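Local coordinates for protein serine-tRNA ligase (Naegleria fowleri, PDB 6BLJ) that probably attaches serine to its cognate tRNA in the cytoplasm by way of a seryl-adenylate, as class II aminoacyl-tRNA synthetases do, and here holds adenosine monophosphate, at residues K187-H191 / I192-R196; Y215-G219 / D220-M224; L325-F328 / R329-Q332; N466-E469 / V470-P473. All coordinates share one frame; numbering follows the deposited sequence.

Contact 1: K187-H191 / I192-R196; sequences KCLKH and IDIMR
L189 and I194 meet across the first turn of helix 191-197, CB of L189 lying 3.6 Å from CG1 of I194 as the two side chains pass at a slant. The end of I194 also rests on backbone oxygen: its CD1 is 3.4 Å from L189 O. What puts it there is the first torsion (chi1 -65°), which turns CG1 back toward the start of the helix. One water bridges the polar side, taking the N-H of K190 at 2.9 Å and giving a proton to OD2 of D193 at 2.5 Å. K190 holds the N-cap position, which makes the L189-I194 pair a hydrophobic staple; D193, third after the cap, reaches back to the K190 N-H through this water, a water-mediated counterpart of one half of a capping box. The helix proper opens with two straight backbone bonds, I194 N to K190 O at 3.1 Å and M195 N to H191 O at 2.9 Å. CG of M195 lies against the same H191 oxygen. CD1 of I192 sits over the centre of the guanidinium of R196, one turn on, 3.5 Å above its plane. Beyond this shell, Q460 accepts the N-H of L189 and E457 that of H191, so side chains at the end of helix 448-458 and just after it hold the chain leading into the turn. The K190 chain bends away at its last two torsions, and NZ pairs with D399 and the carbonyl of G397. The H191 ring leaves the turn toward C453 and V456 of helix 448-458, and I194 packs on V456 as well.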
loop_
_atom_site.group_PDB
_atom_site.type_symbol
_atom_site.label_atom_id
_atom_site.label_comp_id
_atom_site.label_asym_id
_atom_site.label_seq_id
_atom_site.Cartn_x
_atom_site.Cartn_y
_atom_site.Cartn_z
ATOM N N LYS A 187 -44.152 1.334 2.303
ATOM C CA LYS A 187 -42.848 1.444 2.942
ATOM C C LYS A 187 -41.824 1.975 1.946
ATOM O O LYS A 187 -41.698 1.442 0.838
ATOM C CB LYS A 187 -42.410 0.083 3.485
ATOM C CG LYS A 187 -41.023 0.091 4.122
ATOM C CD LYS A 187 -40.734 -1.279 4.756
ATOM C CE LYS A 187 -39.354 -1.327 5.408
ATOM N NZ LYS A 187 -39.148 -2.602 6.153
ATOM N N CYS A 188 -41.081 3.008 2.351
ATOM C CA CYS A 188 -40.068 3.606 1.487
ATOM C C CYS A 188 -39.012 2.588 1.077
ATOM O O CYS A 188 -38.522 1.821 1.908
ATOM C CB CYS A 188 -39.389 4.779 2.194
ATOM S SG CYS A 188 -40.391 6.281 2.273
ATOM N N LEU A 189 -38.674 2.580 -0.209
ATOM C CA LEU A 189 -37.585 1.753 -0.710
ATOM C C LEU A 189 -36.235 2.431 -0.470
ATOM O O LEU A 189 -36.140 3.647 -0.320
ATOM C CB LEU A 189 -37.754 1.487 -2.206
ATOM C CG LEU A 189 -39.000 0.739 -2.686
ATOM C CD1 LEU A 189 -39.015 0.700 -4.202
ATOM C CD2 LEU A 189 -38.958 -0.670 -2.128
ATOM N N LYS A 190 -35.193 1.607 -0.446
ATOM C CA LYS A 190 -33.795 2.012 -0.366
ATOM C C LYS A 190 -33.289 2.483 -1.732
ATOM O O LYS A 190 -33.759 2.016 -2.774
ATOM C CB LYS A 190 -32.970 0.808 0.105
ATOM C CG LYS A 190 -31.674 1.096 0.813
ATOM C CD LYS A 190 -31.101 -0.208 1.394
ATOM C CE LYS A 190 -32.097 -0.906 2.318
ATOM N NZ LYS A 190 -32.194 -0.294 3.680
ATOM N N HIS A 191 -32.266 3.353 -1.722
ATOM C CA HIS A 191 -31.801 3.965 -2.975
ATOM C C HIS A 191 -31.434 2.929 -4.049
ATOM O O HIS A 191 -31.770 3.111 -5.222
ATOM C CB HIS A 191 -30.610 4.902 -2.702
ATOM C CG HIS A 191 -29.508 4.285 -1.895
ATOM N ND1 HIS A 191 -28.518 3.502 -2.452
ATOM C CD2 HIS A 191 -29.243 4.336 -0.567
ATOM C CE1 HIS A 191 -27.695 3.095 -1.501
ATOM N NE2 HIS A 191 -28.113 3.588 -0.348
ATOM N N ILE A 192 -30.761 1.830 -3.679
ATOM C CA ILE A 192 -30.300 0.894 -4.714
ATOM C C ILE A 192 -31.486 0.257 -5.446
ATOM O O ILE A 192 -31.466 0.109 -6.675
ATOM C CB ILE A 192 -29.351 -0.176 -4.128
ATOM C CG1 ILE A 192 -28.801 -1.060 -5.268
ATOM C CG2 ILE A 192 -30.058 -1.043 -3.066
ATOM C CD1 ILE A 192 -27.832 -2.103 -4.796
ATOM N N ASP A 193 -32.545 -0.108 -4.713
ATOM C CA ASP A 193 -33.720 -0.701 -5.354
ATOM C C ASP A 193 -34.434 0.309 -6.235
ATOM O O ASP A 193 -34.861 -0.021 -7.348
ATOM C CB ASP A 193 -34.677 -1.254 -4.300
ATOM C CG ASP A 193 -34.052 -2.371 -3.490
ATOM O OD1 ASP A 193 -33.518 -3.307 -4.115
ATOM O OD2 ASP A 193 -34.061 -2.302 -2.245
ATOM N N ILE A 194 -34.553 1.548 -5.758
ATOM C CA ILE A 194 -35.170 2.607 -6.554
ATOM C C ILE A 194 -34.410 2.805 -7.859
ATOM O O ILE A 194 -35.005 2.837 -8.945
ATOM C CB ILE A 194 -35.227 3.914 -5.740
ATOM C CG1 ILE A 194 -36.146 3.738 -4.528
ATOM C CG2 ILE A 194 -35.687 5.046 -6.623
ATOM C CD1 ILE A 194 -36.066 4.879 -3.515
ATOM N N MET A 195 -33.082 2.951 -7.774
ATOM C CA MET A 195 -32.298 3.233 -8.978
ATOM C C MET A 195 -32.359 2.072 -9.968
ATOM O O MET A 195 -32.428 2.287 -11.185
ATOM C CB MET A 195 -30.844 3.542 -8.609
ATOM C CG MET A 195 -30.689 4.840 -7.833
ATOM S SD MET A 195 -28.957 5.258 -7.532
ATOM C CE MET A 195 -29.169 6.865 -6.760
ATOM N N ARG A 196 -32.351 0.839 -9.470
ATOM C CA ARG A 196 -32.492 -0.309 -10.365
ATOM C C ARG A 196 -33.887 -0.360 -10.981
ATOM O O ARG A 196 -34.041 -0.722 -12.158
ATOM C CB ARG A 196 -32.189 -1.613 -9.619
ATOM C CG ARG A 196 -30.689 -1.864 -9.370
ATOM C CD ARG A 196 -30.456 -3.173 -8.603
ATOM N NE ARG A 196 -29.032 -3.455 -8.452
ATOM C CZ ARG A 196 -28.548 -4.283 -7.532
ATOM N NH1 ARG A 196 -29.378 -4.891 -6.687
ATOM N NH2 ARG A 196 -27.244 -4.495 -7.445
HETATM O O HOH W 1 -35.688 -1.248 -0.605
#

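Contact 2: Y215-G219 / D220-M224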
loop_
_atom_site.group_PDB
_atom_site.type_symbol
_atom_site.label_atom_id
_atom_site.label_comp_id
_atom_site.label_asym_id
_atom_site.label_seq_id
_atom_site.Cartn_x
_atom_site.Cartn_y
_atom_site.Cartn_z
ATOM N N TYR A 215 -19.591 1.079 -10.854
ATOM C CA TYR A 215 -20.968 1.263 -11.298
ATOM C C TYR A 215 -21.002 1.995 -12.632
ATOM O O TYR A 215 -20.125 2.807 -12.932
ATOM C CB TYR A 215 -21.814 2.043 -10.255
ATOM C CG TYR A 215 -21.341 3.480 -10.014
ATOM C CD1 TYR A 215 -20.255 3.744 -9.170
ATOM C CD2 TYR A 215 -21.995 4.567 -10.606
ATOM C CE1 TYR A 215 -19.817 5.061 -8.938
ATOM C CE2 TYR A 215 -21.578 5.895 -10.367
ATOM C CZ TYR A 215 -20.485 6.120 -9.543
ATOM O OH TYR A 215 -20.049 7.398 -9.307
ATOM N N PHE A 216 -22.025 1.690 -13.433
ATOM C CA PHE A 216 -22.479 2.573 -14.507
ATOM C C PHE A 216 -23.786 3.221 -14.080
ATOM O O PHE A 216 -24.651 2.552 -13.509
ATOM C CB PHE A 216 -22.758 1.835 -15.828
ATOM C CG PHE A 216 -21.545 1.243 -16.505
ATOM C CD1 PHE A 216 -21.027 1.820 -17.671
ATOM C CD2 PHE A 216 -20.983 0.070 -16.036
ATOM C CE1 PHE A 216 -19.925 1.239 -18.336
ATOM C CE2 PHE A 216 -19.863 -0.525 -16.685
ATOM C CZ PHE A 216 -19.346 0.056 -17.839
ATOM N N LEU A 217 -23.927 4.515 -14.364
ATOM C CA LEU A 217 -25.184 5.234 -14.199
ATOM C C LEU A 217 -25.777 5.475 -15.584
ATOM O O LEU A 217 -25.045 5.778 -16.536
ATOM C CB LEU A 217 -24.962 6.562 -13.456
ATOM C CG LEU A 217 -26.074 7.110 -12.551
ATOM C CD1 LEU A 217 -26.282 6.200 -11.343
ATOM C CD2 LEU A 217 -25.778 8.545 -12.097
ATOM N N LEU A 218 -27.107 5.301 -15.715
ATOM C CA LEU A 218 -27.773 5.415 -17.021
ATOM C C LEU A 218 -28.990 6.343 -17.001
ATOM O O LEU A 218 -29.728 6.419 -16.016
ATOM C CB LEU A 218 -28.249 4.043 -17.552
ATOM C CG LEU A 218 -27.164 2.989 -17.852
ATOM C CD1 LEU A 218 -26.832 2.234 -16.591
ATOM C CD2 LEU A 218 -27.582 2.034 -18.958
ATOM N N GLY A 219 -29.227 7.004 -18.138
ATOM C CA GLY A 219 -30.507 7.667 -18.369
ATOM C C GLY A 219 -30.706 8.913 -17.526
ATOM O O GLY A 219 -29.801 9.740 -17.361
ATOM N N ASP A 220 -31.923 9.067 -16.995
ATOM C CA ASP A 220 -32.265 10.322 -16.324
ATOM C C ASP A 220 -31.401 10.557 -15.078
ATOM O O ASP A 220 -31.132 11.711 -14.716
ATOM C CB ASP A 220 -33.752 10.328 -15.961
ATOM C CG ASP A 220 -34.665 10.414 -17.191
ATOM O OD1 ASP A 220 -34.221 10.836 -18.279
ATOM O OD2 ASP A 220 -35.842 10.051 -17.071
ATOM N N LEU A 221 -30.927 9.489 -14.429
ATOM C CA LEU A 221 -30.058 9.663 -13.265
ATOM C C LEU A 221 -28.754 10.357 -13.647
ATOM O O LEU A 221 -28.224 11.171 -12.877
ATOM C CB LEU A 221 -29.772 8.306 -12.623
ATOM C CG LEU A 221 -30.928 7.674 -11.835
ATOM C CD1 LEU A 221 -30.448 6.365 -11.190
ATOM C CD2 LEU A 221 -31.506 8.638 -10.795
ATOM N N VAL A 222 -28.215 10.041 -14.828
ATOM C CA VAL A 222 -27.058 10.778 -15.344
ATOM C C VAL A 222 -27.405 12.258 -15.515
ATOM O O VAL A 222 -26.639 13.152 -15.123
ATOM C CB VAL A 222 -26.580 10.166 -16.674
ATOM C CG1 VAL A 222 -25.438 10.998 -17.279
ATOM C CG2 VAL A 222 -26.153 8.703 -16.490
ATOM N N ARG A 223 -28.554 12.540 -16.132
ATOM C CA ARG A 223 -28.933 13.942 -16.331
ATOM C C ARG A 223 -29.134 14.649 -14.993
ATOM O O ARG A 223 -28.791 15.825 -14.848
ATOM C CB ARG A 223 -30.185 14.056 -17.208
ATOM C CG ARG A 223 -29.985 13.526 -18.624
ATOM C CD ARG A 223 -31.089 13.987 -19.566
ATOM N NE ARG A 223 -32.411 13.565 -19.112
ATOM C CZ ARG A 223 -33.399 14.391 -18.780
ATOM N NH1 ARG A 223 -33.240 15.713 -18.865
ATOM N NH2 ARG A 223 -34.563 13.893 -18.374
ATOM N N MET A 224 -29.655 13.938 -13.989
ATOM C CA MET A 224 -29.776 14.549 -12.665
ATOM C C MET A 224 -28.411 14.739 -12.003
ATOM O O MET A 224 -28.223 15.678 -11.220
ATOM C CB MET A 224 -30.686 13.711 -11.769
ATOM C CG MET A 224 -31.058 14.436 -10.484
ATOM S SD MET A 224 -32.246 13.572 -9.436
ATOM C CE MET A 224 -33.753 13.821 -10.345
HETATM O O HOH W 2 -32.186 6.841 -14.782
#
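The carbonyl of G219, at the N-cap position of helix 220-238, receives two N-H groups of the first turn, both weakly: V222 N at 3.0 Å with a bent approach (120°), and R223 N at 3.3 Å but straighter. The first stronger backbone bond of the helix comes one residue later, from M224 N to D220 O at 2.8 Å. L218 O and the N-H of L221 are joined by one water, which gives a proton to the carbonyl at 2.8 Å and accepts from the amide at 3.0 Å. D220 and R223 form a salt bridge along the helix, NH2 of R223 lying 3.1 Å from OD1 of D220. OD1 sits in the plane of the guanidinium, yet the arginine meets it from above the carboxylate plane; NE adds a weak bond to the same oxygen. The guanidinium is shared further, with NH2 also reaching T478 and NH1 the carbonyl of M475. Apolar side chains line the inside of the corner, where strand and helix run nearly perpendicular (97°). In one of the two modelled conformers of L217, this leucine and L221 cross at about a right angle, while CG2 of V222 abuts the carbonyl end of L217. L217 and L218 also pair with an antiparallel strand of the third subunit, extending the sheet across that interface. With a positive phi (71°) at G219, the chain turns sharply from strand into helix; water serves L218 O and L221 N there, and two weak bonds serve G219 O.

Contact 3: L325-F328 / R329-Q332. With AMP (adenosine monophosphate), chain D.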
loop_
_atom_site.group_PDB
_atom_site.type_symbol
_atom_site.label_atom_id
_atom_site.label_comp_id
_atom_site.label_asym_id
_atom_site.label_seq_id
_atom_site.Cartn_x
_atom_site.Cartn_y
_atom_site.Cartn_z
ATOM N N LEU A 325 -24.021 -1.557 -0.824
ATOM C CA LEU A 325 -25.126 -1.571 -1.778
ATOM C C LEU A 325 -25.267 -0.212 -2.455
ATOM O O LEU A 325 -25.527 0.794 -1.784
ATOM C CB LEU A 325 -26.440 -1.934 -1.084
ATOM C CG LEU A 325 -26.507 -3.223 -0.263
ATOM C CD1 LEU A 325 -27.941 -3.442 0.230
ATOM C CD2 LEU A 325 -25.978 -4.443 -1.027
ATOM N N GLY A 326 -25.117 -0.185 -3.781
ATOM C CA GLY A 326 -25.427 1.025 -4.533
ATOM C C GLY A 326 -24.273 2.017 -4.575
ATOM O O GLY A 326 -23.107 1.654 -4.488
ATOM N N ILE A 327 -24.609 3.296 -4.697
ATOM C CA ILE A 327 -23.589 4.311 -4.951
ATOM C C ILE A 327 -23.458 5.294 -3.778
ATOM O O ILE A 327 -22.989 6.425 -3.955
ATOM C CB ILE A 327 -23.858 5.025 -6.288
ATOM C CG1 ILE A 327 -25.137 5.877 -6.245
ATOM C CG2 ILE A 327 -23.974 3.968 -7.402
ATOM C CD1 ILE A 327 -25.395 6.600 -7.601
ATOM N N PHE A 328 -23.868 4.866 -2.579
ATOM C CA PHE A 328 -23.687 5.672 -1.366
ATOM C C PHE A 328 -22.210 5.791 -0.983
ATOM O O PHE A 328 -21.742 6.870 -0.598
ATOM C CB PHE A 328 -24.495 5.042 -0.229
ATOM C CG PHE A 328 -24.359 5.734 1.092
ATOM C CD1 PHE A 328 -23.305 5.422 1.940
ATOM C CD2 PHE A 328 -25.313 6.652 1.516
ATOM C CE1 PHE A 328 -23.184 6.044 3.186
ATOM C CE2 PHE A 328 -25.206 7.270 2.768
ATOM C CZ PHE A 328 -24.141 6.972 3.597
ATOM N N ARG A 329 -21.474 4.687 -1.039
ATOM C CA ARG A 329 -20.040 4.679 -0.765
ATOM C C ARG A 329 -19.359 3.980 -1.928
ATOM O O ARG A 329 -19.478 2.755 -2.073
ATOM C CB ARG A 329 -19.727 3.962 0.554
ATOM C CG ARG A 329 -18.238 3.935 0.884
ATOM C CD ARG A 329 -17.955 3.106 2.136
ATOM N NE ARG A 329 -18.678 3.610 3.297
ATOM C CZ ARG A 329 -18.265 4.620 4.057
ATOM N NH1 ARG A 329 -17.113 5.227 3.792
ATOM N NH2 ARG A 329 -19.000 5.016 5.091
ATOM N N VAL A 330 -18.619 4.749 -2.728
ATOM C CA VAL A 330 -17.988 4.264 -3.944
ATOM C C VAL A 330 -16.528 4.719 -3.951
ATOM O O VAL A 330 -16.086 5.447 -3.066
ATOM C CB VAL A 330 -18.733 4.751 -5.202
ATOM C CG1 VAL A 330 -20.083 4.041 -5.331
ATOM C CG2 VAL A 330 -18.946 6.276 -5.137
ATOM N N HIS A 331 -15.777 4.265 -4.962
ATOM C CA HIS A 331 -14.399 4.698 -5.172
ATOM C C HIS A 331 -14.292 5.932 -6.055
ATOM O O HIS A 331 -13.209 6.521 -6.118
ATOM C CB HIS A 331 -13.556 3.589 -5.814
ATOM C CG HIS A 331 -13.500 2.326 -5.014
ATOM N ND1 HIS A 331 -12.948 2.266 -3.753
ATOM C CD2 HIS A 331 -13.899 1.066 -5.313
ATOM C CE1 HIS A 331 -13.020 1.023 -3.304
ATOM N NE2 HIS A 331 -13.601 0.278 -4.227
ATOM N N GLN A 332 -15.382 6.328 -6.720
ATOM C CA GLN A 332 -15.365 7.379 -7.735
ATOM C C GLN A 332 -16.671 8.159 -7.671
ATOM O O GLN A 332 -17.748 7.579 -7.858
ATOM C CB GLN A 332 -15.171 6.756 -9.125
ATOM C CG GLN A 332 -15.261 7.706 -10.304
ATOM C CD GLN A 332 -15.332 6.939 -11.627
ATOM O OE1 GLN A 332 -14.558 6.015 -11.866
ATOM N NE2 GLN A 332 -16.287 7.297 -12.466
HETATM P P AMP D . -15.043 13.704 3.629
HETATM O O1P AMP D . -14.641 12.313 4.120
HETATM O O2P AMP D . -14.110 14.458 2.766
HETATM O O3P AMP D . -15.513 14.515 4.828
HETATM O "O5'" AMP D . -16.351 13.469 2.750
HETATM C "C5'" AMP D . -17.107 14.559 2.240
HETATM C "C4'" AMP D . -18.409 14.072 1.640
HETATM O "O4'" AMP D . -18.143 13.333 0.420
HETATM C "C3'" AMP D . -19.194 13.103 2.498
HETATM O "O3'" AMP D . -19.988 13.757 3.470
HETATM C "C2'" AMP D . -20.005 12.324 1.479
HETATM O "O2'" AMP D . -21.133 13.080 1.074
HETATM C "C1'" AMP D . -19.029 12.244 0.308
HETATM N N9 AMP D . -18.242 10.987 0.290
HETATM C C8 AMP D . -17.151 10.700 1.070
HETATM N N7 AMP D . -16.634 9.512 0.848
HETATM C C5 AMP D . -17.437 8.982 -0.149
HETATM C C6 AMP D . -17.419 7.748 -0.829
HETATM N N6 AMP D . -16.489 6.797 -0.635
HETATM N N1 AMP D . -18.385 7.521 -1.744
HETATM C C2 AMP D . -19.288 8.481 -1.980
HETATM N N3 AMP D . -19.391 9.691 -1.423
HETATM C C4 AMP D . -18.438 9.881 -0.502
HETATM O O HOH W 3 -22.820 2.213 -1.275
HETATM O O HOH W 4 -20.743 0.741 -3.513
#
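Apolar contact across the turn rests on I327 and V330: CG1 of V330 lies 3.5 Å from CA of I327 and 4.0 Å from its CB. A first torsion of -71° at V330 swings CG1 back over I327. The other branch of V330, CG2, is directed at the adenine, 3.7 Å from N1 of AMP. The side chains of F328 and R329 cross at a slant, ring and guanidinium planes 62° apart. Two backbone bonds read the adenine edge: V330 N gives a nearly straight bond to N1 at 3.0 Å, and N6 gives one to V330 O at 2.8 Å. Donor and acceptor of a single residue thus match the Watson-Crick edge of the base, a pairing consistent with selection of adenine. The loop corresponds to the motif 2 loop of class II synthetases, which joins antiparallel strands 304-313 and 332-342 of the large catalytic sheet. Water takes the place of direct bonds within the turn. One water accepts from R329 N at 2.8 Å and can donate to L325 O; another lies 2.7 Å from G326 O and 2.8 Å from R329 O. Other acceptors compete, so not every one around either water can be served at once. Ionic and cation-pi contacts hold the pocket residues from outside. R329 bridges D323 and E316, the latter itself hydrogen-bonded to AMP, and R450 both stacks with F328 by cation-pi and bonds to its carbonyl. H191 and M195 of helix 191-197 pack against F328 and I327.

Contact 4: N466-E469 / V470-P473; sequences NVPE and VLQP
V467 and Q472 pass each other at a slant, CG1 of V467 lying 3.7 Å from CG of Q472. From there the glutamine chain runs extended to its amide, whose NE2 gives V467 O a nearly straight bond (171°) at 2.9 Å. The oxygen lies in the plane of the Q472 amide, whereas the nitrogen stands 27° off the carbonyl plane of V467. With chi1 at -64°, CG of Q472 turns back toward its own backbone N and over the turn, 3.4 Å from P468 O. The L471 side chain packs on V467 and P468: its CB nears CG1 of V467 at 4.1 Å, and its CD1 approaches the ring of P468 at CG, 4.3 Å away. The P468 ring and the L471 chain together face I455 of helix 448-458, and L471 and V467 also rest on M224 of helix 220-238. Beneath these side chains the backbone makes a tight 3-10 turn. L471 N bonds to P468 O at 2.9 Å and Q472 N to E469 O at 3.1 Å, each a three-residue step, with the donors well above the carbonyl planes they address; a weak bond adds Q472 N to P468 O. P473, lacking an N-H, brings its CD to 3.6 Å from E469 O. The Q472 amide therefore satisfies V467 O while its CG lies over P468 O, so that one side chain ties the turn to the extended residue before it, and the apolar chains of V467, P468 and L471 meet the two helices.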
loop_
_atom_site.group_PDB
_atom_site.type_symbol
_atom_site.label_atom_id
_atom_site.label_comp_id
_atom_site.label_asym_id
_atom_site.label_seq_id
_atom_site.Cartn_x
_atom_site.Cartn_y
_atom_site.Cartn_z
ATOM N N ASN A 466 -40.067 11.721 -8.121
ATOM C CA ASN A 466 -40.235 13.131 -8.457
ATOM C C ASN A 466 -38.872 13.826 -8.542
ATOM O O ASN A 466 -37.967 13.545 -7.751
ATOM C CB ASN A 466 -41.099 13.831 -7.404
ATOM C CG ASN A 466 -42.534 13.336 -7.405
ATOM O OD1 ASN A 466 -43.148 13.193 -8.454
ATOM N ND2 ASN A 466 -43.090 13.113 -6.215
ATOM N N VAL A 467 -38.726 14.731 -9.503
ATOM C CA VAL A 467 -37.520 15.569 -9.597
ATOM C C VAL A 467 -37.677 16.780 -8.678
ATOM O O VAL A 467 -38.674 17.511 -8.797
ATOM C CB VAL A 467 -37.287 16.012 -11.039
ATOM C CG1 VAL A 467 -36.082 16.961 -11.114
ATOM C CG2 VAL A 467 -37.090 14.789 -11.943
ATOM N N PRO A 468 -36.725 17.045 -7.776
ATOM C CA PRO A 468 -36.828 18.241 -6.930
ATOM C C PRO A 468 -37.068 19.490 -7.771
ATOM O O PRO A 468 -36.468 19.666 -8.833
ATOM C CB PRO A 468 -35.478 18.288 -6.214
ATOM C CG PRO A 468 -35.067 16.798 -6.116
ATOM C CD PRO A 468 -35.589 16.180 -7.406
ATOM N N GLU A 469 -37.983 20.337 -7.298
ATOM C CA GLU A 469 -38.405 21.494 -8.084
ATOM C C GLU A 469 -37.205 22.284 -8.598
ATOM O O GLU A 469 -37.127 22.608 -9.786
ATOM C CB GLU A 469 -39.314 22.389 -7.253
ATOM C CG GLU A 469 -40.136 23.330 -8.090
ATOM C CD GLU A 469 -41.067 24.166 -7.253
ATOM O OE1 GLU A 469 -42.093 23.626 -6.782
ATOM O OE2 GLU A 469 -40.754 25.359 -7.047
ATOM N N VAL A 470 -36.234 22.562 -7.722
ATOM C CA VAL A 470 -35.122 23.428 -8.106
ATOM C C VAL A 470 -34.237 22.793 -9.175
ATOM O O VAL A 470 -33.515 23.513 -9.874
ATOM C CB VAL A 470 -34.297 23.826 -6.865
ATOM C CG1 VAL A 470 -33.392 22.686 -6.427
ATOM C CG2 VAL A 470 -33.483 25.085 -7.131
ATOM N N LEU A 471 -34.256 21.464 -9.333
ATOM C CA LEU A 471 -33.442 20.817 -10.363
ATOM C C LEU A 471 -34.157 20.691 -11.707
ATOM O O LEU A 471 -33.503 20.363 -12.706
ATOM C CB LEU A 471 -32.967 19.411 -9.913
ATOM C CG LEU A 471 -31.972 19.260 -8.759
ATOM C CD1 LEU A 471 -31.608 17.784 -8.458
ATOM C CD2 LEU A 471 -30.700 20.067 -9.032
ATOM N N GLN A 472 -35.473 20.913 -11.758
ATOM C CA GLN A 472 -36.207 20.680 -13.001
ATOM C C GLN A 472 -35.685 21.519 -14.168
ATOM O O GLN A 472 -35.455 20.948 -15.248
ATOM C CB GLN A 472 -37.706 20.880 -12.748
ATOM C CG GLN A 472 -38.274 19.846 -11.764
ATOM C CD GLN A 472 -39.757 20.032 -11.442
ATOM O OE1 GLN A 472 -40.444 20.830 -12.065
ATOM N NE2 GLN A 472 -40.242 19.304 -10.440
ATOM N N PRO A 473 -35.436 22.831 -14.032
ATOM C CA PRO A 473 -34.871 23.576 -15.174
ATOM C C PRO A 473 -33.509 23.078 -15.619
ATOM O O PRO A 473 -33.168 23.206 -16.799
ATOM C CB PRO A 473 -34.799 25.022 -14.656
ATOM C CG PRO A 473 -35.771 25.082 -13.543
ATOM C CD PRO A 473 -35.759 23.728 -12.905
#

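Contact 3 is the buried one and the only one of the four that touches AMP; contacts 1, 2 and 4 are partly buried turns. Contacts 2 and 3 both touch the third subunit, while no other chain touches contact 4. Side chains of all four pack on helix 448-458. Contact 3 is also backed by contact 1, where H191 CE1 lies 3.2 Å from L325 O, and by contact 2, where Y215 OH probably bonds to Q332 O. Contact 2 meets contact 4 through M224. Chemistry follows place: base recognition beside the ligand in 3, water bridges at helix starts in 1 and 2 and within a loop in 3, and a side-chain amide bond in 4.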